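PDB 3TWO: mannitol dehydrogenase from Helicobacter pylori, which probably catalyses the NADP(H)-dependent, zinc-assisted interconversion of cinnamyl alcohols and the corresponding aldehydes, as a medium-chain alcohol dehydrogenase. Local coordinates for residues S44-S48 with T115-L119; D21-H25 with H123-M129. The contacts are given in a common frame with arbitrary orientation. Numbering follows the deposited sequence.

Contact 1 (S44-S48 with T115-L119). With NDP (NADPH dihydro-nicotinamide-adenine-dinucleotide phosphate), chain F.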
loop_
_atom_site.group_PDB
_atom_site.type_symbol
_atom_site.label_atom_id
_atom_site.label_comp_id
_atom_site.label_asym_id
_atom_site.label_seq_id
_atom_site.Cartn_x
_atom_site.Cartn_y
_atom_site.Cartn_z
ATOM N N SER B 44 3.513 -17.507 14.201
ATOM C CA SER B 44 2.169 -17.892 13.704
ATOM C C SER B 44 1.594 -19.035 14.509
ATOM O O SER B 44 0.341 -19.124 14.690
ATOM C CB SER B 44 2.233 -18.341 12.218
ATOM O OG SER B 44 2.728 -17.267 11.435
ATOM N N ASP B 45 2.469 -19.935 14.987
ATOM C CA ASP B 45 1.996 -21.052 15.809
ATOM C C ASP B 45 1.264 -20.519 17.080
ATOM O O ASP B 45 0.223 -21.048 17.528
ATOM C CB ASP B 45 3.162 -21.956 16.221
ATOM C CG ASP B 45 3.848 -22.645 15.018
ATOM O OD1 ASP B 45 3.359 -22.645 13.866
ATOM O OD2 ASP B 45 4.914 -23.229 15.234
ATOM N N ILE B 46 1.862 -19.484 17.658
ATOM C CA ILE B 46 1.403 -18.924 18.910
ATOM C C ILE B 46 0.120 -18.110 18.671
ATOM O O ILE B 46 -0.845 -18.251 19.457
ATOM C CB ILE B 46 2.454 -17.953 19.492
ATOM C CG1 ILE B 46 3.788 -18.667 19.708
ATOM C CG2 ILE B 46 1.926 -17.342 20.809
ATOM C CD1 ILE B 46 4.944 -17.701 20.085
ATOM N N HIS B 47 0.130 -17.252 17.630
ATOM C CA HIS B 47 -1.053 -16.482 17.247
ATOM C C HIS B 47 -2.243 -17.464 17.041
ATOM O O HIS B 47 -3.387 -17.182 17.507
ATOM C CB HIS B 47 -0.831 -15.710 15.938
ATOM C CG HIS B 47 0.191 -14.592 16.002
ATOM N ND1 HIS B 47 0.139 -13.572 16.936
ATOM C CD2 HIS B 47 1.252 -14.295 15.192
ATOM C CE1 HIS B 47 1.140 -12.714 16.731
ATOM N NE2 HIS B 47 1.795 -13.105 15.648
ATOM N N SER B 48 -1.982 -18.626 16.409
ATOM C CA SER B 48 -3.096 -19.551 16.133
ATOM C C SER B 48 -3.501 -20.251 17.405
ATOM O O SER B 48 -4.714 -20.262 17.756
ATOM C CB SER B 48 -2.785 -20.596 15.055
ATOM O OG SER B 48 -2.139 -19.994 13.944
ATOM N N THR B 115 -1.391 -26.244 7.101
ATOM C CA THR B 115 -0.868 -27.421 7.802
ATOM C C THR B 115 -1.554 -27.688 9.156
ATOM O O THR B 115 -1.655 -28.859 9.585
ATOM C CB THR B 115 0.687 -27.271 7.909
ATOM O OG1 THR B 115 1.168 -27.030 6.569
ATOM C CG2 THR B 115 1.381 -28.547 8.499
ATOM N N TYR B 116 -2.049 -26.621 9.788
ATOM C CA TYR B 116 -2.812 -26.745 11.041
ATOM C C TYR B 116 -3.842 -25.624 11.188
ATOM O O TYR B 116 -3.829 -24.663 10.421
ATOM C CB TYR B 116 -1.880 -26.779 12.259
ATOM C CG TYR B 116 -1.105 -25.490 12.398
ATOM C CD1 TYR B 116 -1.667 -24.374 13.037
ATOM C CD2 TYR B 116 0.179 -25.360 11.855
ATOM C CE1 TYR B 116 -0.954 -23.175 13.141
ATOM C CE2 TYR B 116 0.895 -24.150 11.954
ATOM C CZ TYR B 116 0.330 -23.082 12.595
ATOM O OH TYR B 116 1.054 -21.913 12.710
ATOM N N ASP B 117 -4.732 -25.759 12.182
ATOM C CA ASP B 117 -5.793 -24.779 12.362
ATOM C C ASP B 117 -6.568 -24.573 11.031
ATOM O O ASP B 117 -6.747 -23.433 10.593
ATOM C CB ASP B 117 -5.221 -23.418 12.847
ATOM C CG ASP B 117 -6.274 -22.558 13.499
ATOM O OD1 ASP B 117 -7.387 -23.081 13.733
ATOM O OD2 ASP B 117 -6.009 -21.391 13.814
ATOM N N CYS B 118 -6.997 -25.655 10.394
ATOM C CA CYS B 118 -7.637 -25.528 9.088
ATOM C C CYS B 118 -8.242 -26.881 8.747
ATOM O O CYS B 118 -7.579 -27.913 8.896
ATOM C CB CYS B 118 -6.602 -25.102 8.020
ATOM S SG CYS B 118 -7.247 -24.767 6.303
ATOM N N LEU B 119 -9.496 -26.871 8.313
ATOM C CA LEU B 119 -10.233 -28.061 7.893
ATOM C C LEU B 119 -9.673 -28.514 6.540
ATOM O O LEU B 119 -9.291 -27.686 5.697
ATOM C CB LEU B 119 -11.729 -27.692 7.827
ATOM C CG LEU B 119 -12.442 -27.237 9.122
ATOM C CD1 LEU B 119 -13.991 -27.142 8.851
ATOM C CD2 LEU B 119 -12.227 -28.194 10.377
HETATM P PA NDP F . 9.268 -14.116 16.491
HETATM O O1A NDP F . 8.823 -13.577 17.786
HETATM O O2A NDP F . 10.682 -14.737 16.181
HETATM O O5B NDP F . 9.976 -12.691 16.130
HETATM C C5B NDP F . 9.268 -11.354 16.333
HETATM C C4B NDP F . 10.339 -10.294 16.565
HETATM O O4B NDP F . 9.871 -8.882 16.528
HETATM C C3B NDP F . 10.985 -10.535 17.948
HETATM O O3B NDP F . 12.451 -10.465 17.770
HETATM C C2B NDP F . 10.463 -9.330 18.777
HETATM O O2B NDP F . 11.490 -9.026 19.739
HETATM C C1B NDP F . 10.438 -8.197 17.724
HETATM N N9A NDP F . 9.391 -7.180 17.976
HETATM C C8A NDP F . 8.199 -7.415 18.572
HETATM N N7A NDP F . 7.532 -6.273 18.555
HETATM C C5A NDP F . 8.275 -5.340 17.966
HETATM C C6A NDP F . 8.080 -4.001 17.683
HETATM N N6A NDP F . 6.934 -3.315 18.020
HETATM N N1A NDP F . 9.080 -3.371 17.077
HETATM C C2A NDP F . 10.198 -3.960 16.712
HETATM N N3A NDP F . 10.405 -5.232 16.953
HETATM C C4A NDP F . 9.452 -5.929 17.596
HETATM O O3 NDP F . 8.296 -13.953 15.258
HETATM P PN NDP F . 8.442 -14.614 13.889
HETATM O O1N NDP F . 9.606 -14.093 13.138
HETATM O O2N NDP F . 8.253 -16.154 13.864
HETATM O O5D NDP F . 7.126 -14.099 13.196
HETATM C C5D NDP F . 6.850 -12.616 13.237
HETATM C C4D NDP F . 5.387 -12.312 12.706
HETATM O O4D NDP F . 5.437 -12.804 11.353
HETATM C C3D NDP F . 4.230 -13.062 13.421
HETATM O O3D NDP F . 3.097 -12.157 13.531
HETATM C C2D NDP F . 3.989 -14.244 12.454
HETATM O O2D NDP F . 2.671 -14.665 12.526
HETATM C C1D NDP F . 4.209 -13.536 11.097
HETATM N N1N NDP F . 4.391 -14.466 9.932
HETATM C C2N NDP F . 3.758 -14.133 8.714
HETATM C C3N NDP F . 3.891 -14.951 7.604
HETATM C C7N NDP F . 3.264 -14.512 6.282
HETATM O O7N NDP F . 2.999 -13.317 6.072
HETATM N N7N NDP F . 3.283 -15.435 5.327
HETATM C C4N NDP F . 4.634 -16.150 7.710
HETATM C C5N NDP F . 5.312 -16.482 8.920
HETATM C C6N NDP F . 5.188 -15.666 10.025
HETATM P P2B NDP F . 11.191 -8.665 21.231
HETATM O O1X NDP F . 12.202 -9.637 22.081
HETATM O O2X NDP F . 11.322 -7.219 21.432
HETATM O O3X NDP F . 9.724 -9.182 21.561
#

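Contact 2 (D21-H25 with H123-M129)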
loop_
_atom_site.group_PDB
_atom_site.type_symbol
_atom_site.label_atom_id
_atom_site.label_comp_id
_atom_site.label_asym_id
_atom_site.label_seq_id
_atom_site.Cartn_x
_atom_site.Cartn_y
_atom_site.Cartn_z
ATOM N N ASP B 21 -2.359 -38.357 21.303
ATOM C CA ASP B 21 -2.479 -39.392 20.297
ATOM C C ASP B 21 -3.566 -39.034 19.332
ATOM O O ASP B 21 -4.634 -38.589 19.740
ATOM C CB ASP B 21 -2.888 -40.733 20.947
ATOM C CG ASP B 21 -1.839 -41.242 21.930
ATOM O OD1 ASP B 21 -0.613 -41.108 21.653
ATOM O OD2 ASP B 21 -2.251 -41.771 22.985
ATOM N N PHE B 22 -3.307 -39.269 18.043
ATOM C CA PHE B 22 -4.294 -39.010 16.992
ATOM C C PHE B 22 -3.991 -39.851 15.781
ATOM O O PHE B 22 -3.124 -40.715 15.828
ATOM C CB PHE B 22 -4.376 -37.509 16.607
ATOM C CG PHE B 22 -3.142 -36.959 15.962
ATOM C CD1 PHE B 22 -3.139 -36.640 14.606
ATOM C CD2 PHE B 22 -1.968 -36.757 16.706
ATOM C CE1 PHE B 22 -1.977 -36.056 13.987
ATOM C CE2 PHE B 22 -0.812 -36.210 16.114
ATOM C CZ PHE B 22 -0.814 -35.815 14.756
ATOM N N SER B 23 -4.740 -39.621 14.710
ATOM C CA SER B 23 -4.510 -40.326 13.473
ATOM C C SER B 23 -4.662 -39.355 12.292
ATOM O O SER B 23 -5.346 -38.308 12.379
ATOM C CB SER B 23 -5.457 -41.550 13.356
ATOM O OG SER B 23 -6.763 -41.096 13.038
ATOM N N ARG B 24 -4.002 -39.685 11.196
ATOM C CA ARG B 24 -4.118 -38.881 9.964
ATOM C C ARG B 24 -4.722 -39.740 8.857
ATOM O O ARG B 24 -4.749 -40.966 8.970
ATOM C CB ARG B 24 -2.735 -38.431 9.525
ATOM C CG ARG B 24 -1.996 -37.566 10.527
ATOM C CD ARG B 24 -0.574 -37.280 10.041
ATOM N NE ARG B 24 0.165 -36.310 10.869
ATOM C CZ ARG B 24 -0.032 -34.977 10.930
ATOM N NH1 ARG B 24 -1.036 -34.385 10.261
ATOM N NH2 ARG B 24 0.800 -34.223 11.674
ATOM N N HIS B 25 -5.176 -39.100 7.772
ATOM C CA HIS B 25 -5.640 -39.846 6.592
ATOM C C HIS B 25 -4.606 -40.875 6.042
ATOM O O HIS B 25 -3.382 -40.678 6.122
ATOM C CB HIS B 25 -6.118 -38.894 5.470
ATOM C CG HIS B 25 -5.021 -38.143 4.771
ATOM N ND1 HIS B 25 -4.792 -36.787 4.983
ATOM C CD2 HIS B 25 -4.159 -38.522 3.791
ATOM C CE1 HIS B 25 -3.819 -36.379 4.178
ATOM N NE2 HIS B 25 -3.426 -37.405 3.442
ATOM N N HIS B 123 -10.068 -34.207 2.676
ATOM C CA HIS B 123 -10.348 -35.375 3.516
ATOM C C HIS B 123 -11.491 -35.110 4.450
ATOM O O HIS B 123 -11.286 -34.960 5.654
ATOM C CB HIS B 123 -9.091 -35.816 4.271
ATOM C CG HIS B 123 -7.973 -36.154 3.348
ATOM N ND1 HIS B 123 -6.981 -35.249 3.015
ATOM C CD2 HIS B 123 -7.741 -37.275 2.605
ATOM C CE1 HIS B 123 -6.158 -35.814 2.141
ATOM N NE2 HIS B 123 -6.592 -37.047 1.887
ATOM N N ASP B 124 -12.676 -34.995 3.853
ATOM C CA ASP B 124 -13.935 -34.805 4.559
ATOM C C ASP B 124 -13.957 -33.730 5.631
ATOM O O ASP B 124 -14.613 -33.885 6.633
ATOM C CB ASP B 124 -14.357 -36.126 5.156
ATOM C CG ASP B 124 -14.386 -37.213 4.120
ATOM O OD1 ASP B 124 -13.597 -38.175 4.268
ATOM O OD2 ASP B 124 -15.140 -37.049 3.127
ATOM N N ASN B 125 -13.213 -32.657 5.406
ATOM C CA ASN B 125 -13.149 -31.517 6.303
ATOM C C ASN B 125 -12.687 -31.828 7.705
ATOM O O ASN B 125 -13.062 -31.096 8.623
ATOM C CB ASN B 125 -14.458 -30.725 6.322
ATOM C CG ASN B 125 -14.565 -29.820 5.154
ATOM O OD1 ASN B 125 -13.605 -29.141 4.791
ATOM N ND2 ASN B 125 -15.720 -29.822 4.509
ATOM N N GLU B 126 -11.914 -32.905 7.875
ATOM C CA GLU B 126 -11.288 -33.147 9.155
ATOM C C GLU B 126 -10.240 -32.041 9.442
ATOM O O GLU B 126 -9.602 -31.506 8.517
ATOM C CB GLU B 126 -10.688 -34.566 9.267
ATOM C CG GLU B 126 -9.322 -34.758 8.591
ATOM C CD GLU B 126 -8.865 -36.226 8.507
ATOM O OE1 GLU B 126 -7.646 -36.438 8.301
ATOM O OE2 GLU B 126 -9.699 -37.161 8.646
ATOM N N PRO B 127 -10.047 -31.713 10.725
ATOM C CA PRO B 127 -9.046 -30.685 11.055
ATOM C C PRO B 127 -7.624 -31.156 10.701
ATOM O O PRO B 127 -7.283 -32.282 11.042
ATOM C CB PRO B 127 -9.216 -30.511 12.569
ATOM C CG PRO B 127 -10.357 -31.434 12.993
ATOM C CD PRO B 127 -10.542 -32.430 11.919
ATOM N N HIS B 128 -6.813 -30.345 9.991
ATOM C CA HIS B 128 -5.444 -30.798 9.691
ATOM C C HIS B 128 -4.526 -30.547 10.901
ATOM O O HIS B 128 -4.703 -29.557 11.610
ATOM C CB HIS B 128 -4.817 -30.174 8.425
ATOM C CG HIS B 128 -3.708 -31.023 7.883
ATOM N ND1 HIS B 128 -3.938 -32.078 7.020
ATOM C CD2 HIS B 128 -2.389 -31.062 8.175
ATOM C CE1 HIS B 128 -2.804 -32.714 6.787
ATOM N NE2 HIS B 128 -1.845 -32.108 7.467
ATOM N N MET B 129 -3.587 -31.458 11.143
ATOM C CA MET B 129 -2.703 -31.387 12.317
ATOM C C MET B 129 -1.298 -31.068 11.841
ATOM O O MET B 129 -0.849 -31.623 10.851
ATOM C CB MET B 129 -2.660 -32.712 13.071
ATOM C CG MET B 129 -4.006 -33.121 13.735
ATOM S SD MET B 129 -4.574 -31.883 14.929
ATOM C CE MET B 129 -6.141 -31.394 14.234
#

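Contact 1 (S44-S48 with T115-L119)
A short helix can serve a cofactor on one flank and the protein on another, and residues 44-48, in helix 43-49 of the GroES-like catalytic domain, illustrate how. Ser44 opens the segment: its OG is hydrogen-bonded to the NADPH ribose hydroxyl O2D at 2.8 Å, beside the zinc held by Cys42, His64 and Cys160. Its carbonyl carbon meets the loop 115-119, with Ser44 C 3.4 Å from Tyr116 OH. Next comes Asp45, whose carboxylate receives a weak hydrogen bond from the phenol, Tyr116 OH to Asp45 OD1, at 2.7 Å. The acid's strongest polar partner lies elsewhere, for OD2 accepts from the backbone amide of the zinc ligand Cys42. Ile46 turns from the loop and packs on helix 323-331. His47 also belongs to the cofactor: its NE2 is hydrogen-bonded to NADPH O3D at 2.7 Å, while ND1 pairs with Glu52. Ser48 points back at the loop. Its hydroxyl donates to Ser44 O (OG to O, 2.7 Å), a bond to the preceding turn of the helix, and sits at the edge of the tyrosine ring, 3.5 Å from Tyr116 CE1. Ser48 CB rests 3.5 Å from Asp117 OD2; the other oxygen of that carboxylate, OD1, accepts from the amide of Ile57. The chemistry is consistent with a second shell around the zinc, in which one buried tyrosine touches the zinc ligand His64 and an aspartate tied to Cys42, on the helix that grips the nicotinamide-side ribose.

Contact 2 (D21-H25 with H123-M129)
Arginine is well suited to joining separate pieces of backbone, and Arg24, at the end of the β-hairpin formed by strands 3-9 and 18-24, does so here. Its guanidinium forks onto one carbonyl oxygen of the second segment: NH1 donates to Met129 O at 2.8 Å and NH2 to the same Met129 O at 3.2 Å. NH2 also bonds to Ser133 OG, so the arginine joins this hairpin to the chain leading into strand 135-139. The facing segment begins with a type I' turn, His123 to Glu126, closed by Glu126 N to His123 O at 3.1 Å; this turn lies in the connection between the antiparallel strands 119-120 and 126-127. At the turn, His25 and His123 stack face to face, their centroids 3.5 Å apart and planes only 11° from parallel. Asp120 holds ND1 of His123 in a hydrogen bond. Glu126 lies alongside, its OE1 at the edge of the His25 ring and 4.0 Å from His25 CB. At the other end, Phe22 and Met129 form an apolar patch against Ile61, including a Met-aromatic contact with SD 5.2 Å from the Phe22 ring centroid. Closest within this pair are Phe22 CE1 and Met129 CB, 3.5 Å apart.

How the contacts relate
Depth and chemistry change together across these two contacts, whose centres lie 14 Å apart. Contact 1 is buried beside the zinc and the cofactor, and rests on one weak tyrosine-aspartate hydrogen bond and close carbon-oxygen contacts between a helix and a loop. Contact 2 is more peripheral, about 22 Å from the chain's centre against 11 Å, and buries more area, 365 against 188 Å², through ring stacking, apolar packing and a forked arginine. In sequence, contact 1 is nested within the loop closed by contact 2. Cys118 O and His128 N, 2.8 Å apart, form a probable backbone hydrogen bond between them. Segments 115-119 and 123-129 belong to one continuous piece of chain, which runs from the active-site region outward.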